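Long-range contact in ATP12 ATPase (Paracoccus denitrificans, PDB 2ZD2), which probably acts as a chaperone in the assembly of the F1 part of ATP synthase: residues 96-101 with 117-122. The protein carries 1 engineered substitution. Numbering follows the deposited sequence.
Sequences DLLSYR and DPLIDW
Arg101 grips Asp117 end-on in a salt bridge, NH1 and NH2 both bonding the one oxygen OD1. Arg101 NH1 lies 2.9 Å from Asp117 OD1, on the syn side but tilted out of the carboxylate plane, while its NH2 donates a more bent bond of 3.2 Å to the same OD1, nearly in line with the C-O bond; guanidinium and carboxylate are turned 37° apart. Past the edge of the guanidinium runs Ile120, its CG1 3.7 Å from Arg101 NH2, a branched apolar side chain suited to a place between charge and core. Its CD1 continues to Leu98 CB, and Leu98, buried and apolar, sets its CD1 methyl against Leu119 CB at 3.6 Å.

Arginine suits its place because it has donors for two acceptors. A bend at chi2 (-56°) folds the chain back, and Arg101 NE (3.0 Å) and NH2 hydrogen-bond Leu98 O, which lies in the guanidinium plane, NE from above the carbonyl plane, fixing the group's rotation. A leucine in place of Arg101 would probably leave Asp117 without its countercharge and Leu98 O without these two donors. Behind Leu98, Asp96 OD1 accepts a hydrogen bond from Leu98 N (3.0 Å), an Asx turn, and Ser99 OG returns to Asp96 O.

The Asp96 carboxylate also hydrogen-bonds Ser174 OG and Ile176 N, tying the turn to the start of helix 175-182, on which Leu98 packs. The contact joins strand 100-101 to helix 106-126 within a beta-alpha-beta unit completed by parallel strand 134-135.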
ATOM      1  N   ASP A  96       9.947  11.494  -5.141  1.00 21.12           N
ATOM      2  CA  ASP A  96       8.630  11.630  -4.546  1.00 19.69           C
ATOM      3  C   ASP A  96       7.720  12.630  -5.271  1.00 18.15           C
ATOM      4  O   ASP A  96       8.121  13.750  -5.588  1.00 21.46           O
ATOM      5  CB  ASP A  96       8.805  12.019  -3.085  1.00 16.56           C
ATOM      6  CG  ASP A  96       7.579  11.748  -2.260  1.00 18.70           C
ATOM      7  OD1 ASP A  96       6.516  12.364  -2.536  1.00 20.18           O
ATOM      8  OD2 ASP A  96       7.669  10.911  -1.331  1.00 21.81           O
ATOM      9  N   LEU A  97       6.492  12.197  -5.546  1.00 15.77           N
ATOM     10  CA  LEU A  97       5.490  13.019  -6.228  1.00 16.55           C
ATOM     11  C   LEU A  97       5.330  14.398  -5.608  1.00 15.00           C
ATOM     12  O   LEU A  97       5.183  15.405  -6.311  1.00 13.63           O
ATOM     13  CB  LEU A  97       4.120  12.340  -6.150  1.00 11.06           C
ATOM     14  CG  LEU A  97       2.974  13.087  -6.838  1.00 15.23           C
ATOM     15  CD1 LEU A  97       3.084  12.925  -8.347  1.00 16.61           C
ATOM     16  CD2 LEU A  97       1.657  12.540  -6.340  1.00 13.38           C
ATOM     17  N   LEU A  98       5.355  14.446  -4.282  1.00 15.54           N
ATOM     18  CA  LEU A  98       5.128  15.705  -3.601  1.00 18.24           C
ATOM     19  C   LEU A  98       6.250  16.705  -3.771  1.00 13.46           C
ATOM     20  O   LEU A  98       6.074  17.877  -3.463  1.00 17.03           O
ATOM     21  CB  LEU A  98       4.876  15.482  -2.109  1.00 13.86           C
ATOM     22  CG  LEU A  98       3.853  14.441  -1.619  1.00 24.82           C
ATOM     23  CD1 LEU A  98       3.448  14.792  -0.212  1.00 19.12           C
ATOM     24  CD2 LEU A  98       2.619  14.385  -2.506  1.00 21.49           C
ATOM     25  N   SER A  99       7.402  16.258  -4.251  1.00 16.50           N
ATOM     26  CA  SER A  99       8.524  17.184  -4.404  1.00 19.13           C
ATOM     27  C   SER A  99       8.582  17.825  -5.789  1.00 20.34           C
ATOM     28  O   SER A  99       9.433  18.673  -6.034  1.00 19.87           O
ATOM     29  CB  SER A  99       9.855  16.478  -4.122  1.00 19.96           C
ATOM     30  OG  SER A  99      10.187  15.591  -5.173  1.00 33.10           O
ATOM     31  N   TYR A 100       7.651  17.460  -6.666  1.00 18.84           N
ATOM     32  CA  TYR A 100       7.642  17.986  -8.036  1.00 18.25           C
ATOM     33  C   TYR A 100       6.402  18.800  -8.343  1.00 18.90           C
ATOM     34  O   TYR A 100       5.335  18.228  -8.551  1.00 22.45           O
ATOM     35  CB  TYR A 100       7.739  16.824  -9.024  1.00 22.36           C
ATOM     36  CG  TYR A 100       9.097  16.189  -9.022  1.00 26.33           C
ATOM     37  CD1 TYR A 100      10.158  16.766  -9.723  1.00 33.00           C
ATOM     38  CD2 TYR A 100       9.355  15.080  -8.232  1.00 33.83           C
ATOM     39  CE1 TYR A 100      11.441  16.251  -9.624  1.00 36.49           C
ATOM     40  CE2 TYR A 100      10.632  14.563  -8.124  1.00 29.77           C
ATOM     41  CZ  TYR A 100      11.667  15.152  -8.813  1.00 33.27           C
ATOM     42  OH  TYR A 100      12.941  14.660  -8.639  1.00 41.44           O
ATOM     43  N   ARG A 101       6.537  20.126  -8.385  1.00 18.79           N
ATOM     44  CA  ARG A 101       5.393  20.999  -8.666  1.00 20.16           C
ATOM     45  C   ARG A 101       5.303  21.420 -10.133  1.00 21.79           C
ATOM     46  O   ARG A 101       6.310  21.527 -10.820  1.00 18.53           O
ATOM     47  CB  ARG A 101       5.463  22.266  -7.809  1.00 19.98           C
ATOM     48  CG  ARG A 101       5.675  22.032  -6.331  1.00 18.48           C
ATOM     49  CD  ARG A 101       4.590  21.106  -5.753  1.00 18.43           C
ATOM     50  NE  ARG A 101       4.983  20.531  -4.462  1.00 21.84           N
ATOM     51  CZ  ARG A 101       4.860  21.148  -3.291  1.00 20.79           C
ATOM     52  NH1 ARG A 101       4.346  22.370  -3.226  1.00 23.23           N
ATOM     53  NH2 ARG A 101       5.251  20.533  -2.178  1.00 23.48           N
ATOM     54  N   ASP A 117       1.970  20.931   0.643  1.00 18.02           N
ATOM     55  CA  ASP A 117       2.847  21.572   1.616  1.00 22.15           C
ATOM     56  C   ASP A 117       2.673  21.057   3.035  1.00 20.82           C
ATOM     57  O   ASP A 117       3.657  20.900   3.767  1.00 23.31           O
ATOM     58  CB  ASP A 117       2.672  23.084   1.555  1.00 20.47           C
ATOM     59  CG  ASP A 117       3.260  23.661   0.294  1.00 25.69           C
ATOM     60  OD1 ASP A 117       3.915  22.898  -0.445  1.00 22.15           O
ATOM     61  OD2 ASP A 117       3.078  24.866   0.036  1.00 24.87           O
ATOM     62  N   PRO A 118       1.421  20.775   3.451  1.00 23.72           N
ATOM     63  CA  PRO A 118       1.174  20.268   4.804  1.00 23.80           C
ATOM     64  C   PRO A 118       1.838  18.897   5.034  1.00 22.67           C
ATOM     65  O   PRO A 118       2.291  18.581   6.138  1.00 22.77           O
ATOM     66  CB  PRO A 118      -0.345  20.193   4.863  1.00 24.68           C
ATOM     67  CG  PRO A 118      -0.764  21.324   3.982  1.00 24.60           C
ATOM     68  CD  PRO A 118       0.156  21.177   2.811  1.00 17.03           C
ATOM     69  N   LEU A 119       1.881  18.084   3.983  1.00 21.27           N
ATOM     70  CA  LEU A 119       2.504  16.771   4.075  1.00 18.67           C
ATOM     71  C   LEU A 119       4.012  16.887   4.062  1.00 19.51           C
ATOM     72  O   LEU A 119       4.695  16.101   4.716  1.00 18.77           O
ATOM     73  CB  LEU A 119       2.028  15.841   2.943  1.00 23.02           C
ATOM     74  CG  LEU A 119       0.755  15.033   3.248  1.00 23.30           C
ATOM     75  CD1 LEU A 119       1.012  14.114   4.451  1.00 22.79           C
ATOM     76  CD2 LEU A 119      -0.409  15.960   3.528  1.00 21.54           C
ATOM     77  N   ILE A 120       4.538  17.861   3.321  1.00 19.36           N
ATOM     78  CA  ILE A 120       5.982  18.063   3.297  1.00 24.27           C
ATOM     79  C   ILE A 120       6.330  18.538   4.724  1.00 26.31           C
ATOM     80  O   ILE A 120       7.298  18.067   5.320  1.00 21.99           O
ATOM     81  CB  ILE A 120       6.391  19.127   2.222  1.00 25.83           C
ATOM     82  CG1 ILE A 120       6.262  18.527   0.812  1.00 20.43           C
ATOM     83  CG2 ILE A 120       7.818  19.622   2.458  1.00 14.64           C
ATOM     84  CD1 ILE A 120       7.165  17.350   0.552  1.00 22.27           C
ATOM     85  N   ASP A 121       5.520  19.448   5.272  1.00 24.93           N
ATOM     86  CA  ASP A 121       5.741  19.956   6.635  1.00 26.13           C
ATOM     87  C   ASP A 121       5.724  18.827   7.664  1.00 25.02           C
ATOM     88  O   ASP A 121       6.538  18.801   8.598  1.00 25.95           O
ATOM     89  CB  ASP A 121       4.657  20.971   7.027  1.00 33.19           C
ATOM     90  CG  ASP A 121       4.748  22.268   6.242  1.00 41.94           C
ATOM     91  OD1 ASP A 121       5.878  22.758   6.044  1.00 46.59           O
ATOM     92  OD2 ASP A 121       3.689  22.804   5.836  1.00 44.75           O
ATOM     93  N   TRP A 122       4.791  17.896   7.498  1.00 24.09           N
ATOM     94  CA  TRP A 122       4.673  16.762   8.416  1.00 22.71           C
ATOM     95  C   TRP A 122       5.913  15.875   8.354  1.00 16.62           C
ATOM     96  O   TRP A 122       6.398  15.387   9.371  1.00 18.51           O
ATOM     97  CB  TRP A 122       3.428  15.933   8.066  1.00 22.23           C
ATOM     98  CG  TRP A 122       3.337  14.624   8.796  1.00 23.70           C
ATOM     99  CD1 TRP A 122       2.941  14.424  10.091  1.00 19.99           C
ATOM    100  CD2 TRP A 122       3.729  13.337   8.290  1.00 23.15           C
ATOM    101  NE1 TRP A 122       3.071  13.091  10.422  1.00 22.98           N
ATOM    102  CE2 TRP A 122       3.553  12.406   9.335  1.00 21.31           C
ATOM    103  CE3 TRP A 122       4.217  12.887   7.049  1.00 20.76           C
ATOM    104  CZ2 TRP A 122       3.847  11.045   9.182  1.00 24.70           C
ATOM    105  CZ3 TRP A 122       4.508  11.533   6.896  1.00 21.28           C
ATOM    106  CH2 TRP A 122       4.324  10.630   7.959  1.00 25.87           C
TER